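Local coordinates for protein D-alanyl-D-alanine carboxypeptidase (Streptococcus pneumoniae R6, PDB 1XP4) that probably removes the C-terminal D-alanine from cell-wall precursor peptides, as a serine-type D-Ala-D-Ala carboxypeptidase of the peptidase S11 family, at residues D122-M127 with V142-L147. Numbering follows the deposited sequence.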
# COMPACT_ATOMS: atom_id res chain seq x y z
N ASP A 122 3.63 -0.41 -23.41
CA ASP A 122 4.87 -0.88 -22.81
C ASP A 122 4.75 -0.74 -21.31
O ASP A 122 5.14 -1.64 -20.56
CB ASP A 122 6.07 -0.07 -23.32
CG ASP A 122 6.31 -0.27 -24.81
OD1 ASP A 122 6.35 -1.44 -25.26
OD2 ASP A 122 6.47 0.74 -25.54
N PHE A 123 4.19 0.38 -20.86
CA PHE A 123 4.02 0.59 -19.42
C PHE A 123 3.18 -0.54 -18.81
O PHE A 123 3.49 -1.04 -17.73
CB PHE A 123 3.36 1.94 -19.13
CG PHE A 123 3.53 2.39 -17.71
CD1 PHE A 123 4.71 3.00 -17.30
CD2 PHE A 123 2.53 2.16 -16.78
CE1 PHE A 123 4.89 3.37 -15.96
CE2 PHE A 123 2.70 2.53 -15.44
CZ PHE A 123 3.89 3.13 -15.04
N VAL A 124 2.11 -0.94 -19.50
CA VAL A 124 1.26 -2.02 -19.01
C VAL A 124 2.07 -3.32 -18.86
O VAL A 124 1.90 -4.06 -17.88
CB VAL A 124 0.05 -2.28 -19.93
CG1 VAL A 124 -0.67 -3.56 -19.49
CG2 VAL A 124 -0.92 -1.09 -19.89
N ASP A 125 2.94 -3.60 -19.82
CA ASP A 125 3.74 -4.80 -19.74
C ASP A 125 4.62 -4.68 -18.51
O ASP A 125 4.94 -5.68 -17.86
CB ASP A 125 4.60 -4.96 -21.00
CG ASP A 125 3.76 -5.25 -22.24
OD1 ASP A 125 2.73 -5.96 -22.13
OD2 ASP A 125 4.15 -4.79 -23.33
N MSE A 126 5.02 -3.46 -18.18
CA MSE A 126 5.84 -3.24 -17.01
C MSE A 126 5.03 -3.54 -15.76
O MSE A 126 5.52 -4.18 -14.82
CB MSE A 126 6.37 -1.80 -16.97
CG MSE A 126 7.58 -1.55 -17.85
SE MSE A 126 8.21 0.28 -17.84
CE MSE A 126 8.57 0.45 -15.95
N MSE A 127 3.78 -3.08 -15.72
CA MSE A 127 2.98 -3.35 -14.54
C MSE A 127 2.57 -4.82 -14.45
O MSE A 127 2.33 -5.34 -13.36
CB MSE A 127 1.77 -2.39 -14.44
CG MSE A 127 1.16 -1.91 -15.74
SE MSE A 127 0.05 -0.29 -15.56
CE MSE A 127 -1.20 -0.87 -14.20
N VAL A 142 -4.88 -3.99 -18.48
CA VAL A 142 -4.91 -3.56 -19.86
C VAL A 142 -4.57 -2.08 -20.01
O VAL A 142 -4.18 -1.63 -21.10
CB VAL A 142 -6.29 -3.86 -20.49
CG1 VAL A 142 -6.50 -5.36 -20.56
CG2 VAL A 142 -7.42 -3.19 -19.67
N ASN A 143 -4.72 -1.31 -18.94
CA ASN A 143 -4.39 0.11 -18.97
C ASN A 143 -3.82 0.61 -17.66
O ASN A 143 -3.87 -0.08 -16.65
CB ASN A 143 -5.58 0.98 -19.41
CG ASN A 143 -6.86 0.67 -18.66
OD1 ASN A 143 -6.94 0.81 -17.45
ND2 ASN A 143 -7.88 0.25 -19.40
N THR A 144 -3.29 1.82 -17.69
CA THR A 144 -2.67 2.42 -16.52
C THR A 144 -3.59 3.28 -15.69
O THR A 144 -3.18 3.76 -14.64
CB THR A 144 -1.51 3.31 -16.93
OG1 THR A 144 -2.02 4.45 -17.64
CG2 THR A 144 -0.56 2.56 -17.83
N THR A 145 -4.81 3.49 -16.15
CA THR A 145 -5.73 4.36 -15.43
C THR A 145 -6.79 3.68 -14.58
O THR A 145 -7.01 4.07 -13.44
CB THR A 145 -6.45 5.31 -16.41
OG1 THR A 145 -7.20 4.53 -17.35
CG2 THR A 145 -5.44 6.15 -17.17
N GLY A 146 -7.43 2.66 -15.12
CA GLY A 146 -8.47 1.98 -14.37
C GLY A 146 -9.80 2.20 -15.06
O GLY A 146 -10.81 1.63 -14.67
N LEU A 147 -9.79 3.05 -16.08
CA LEU A 147 -11.00 3.32 -16.86
C LEU A 147 -11.37 2.04 -17.62
O LEU A 147 -10.60 1.07 -17.67
CB LEU A 147 -10.75 4.41 -17.89
CG LEU A 147 -10.28 5.81 -17.52
CD1 LEU A 147 -9.49 6.38 -18.70
CD2 LEU A 147 -11.46 6.68 -17.19
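T144 sets its methyl CG2 among the side chains of F123, V124 and M127, three residues on one side of helix 120-133. With CG2 anti to the carbonyl carbon, the methyl approaches the CD2 side of the F123 ring obliquely, where CG2 to CD2 measures 3.3 Å, and the two side chains cross at about a right angle. F123 is placed for this by its first torsion, which puts CG anti to the backbone N (chi1 -163°). M127, a selenomethionine, crosses T144 in the same way: its SE lies 3.7 Å from T144 CG2. The chain bends at the CG-SE bond (chi3 -55°), which brings CE to 3.7 Å from N143 O. V124 touches mainly backbone, its CG2 branch lying 3.5 Å from V142 O and 3.8 Å from N143 CA. All six touching residues are buried, and the contact between the segments is one of van der Waals packing. OG1 of T144 is hydrogen-bonded to E120 OE2 at the start of the same helix, so this one side chain makes both an apolar and a polar contact with it.

The loop also holds its own shape. N143 OD1 accepts from G146 N at 3.0 Å, the donor standing above the carbonyl plane, in an Asx motif; T145 OG1 accepts from L147 N at 3.2 Å, an ST turn. Beyond the segments, T145 O is hydrogen-bonded to K44 NZ and T144 O to T47 OG1. The loop so packed on helix 120-133 thus borders the predicted SxxK catalytic centre, S41 and K44, of the beta-lactamase-like (serine DD-peptidase) domain of the S11 family.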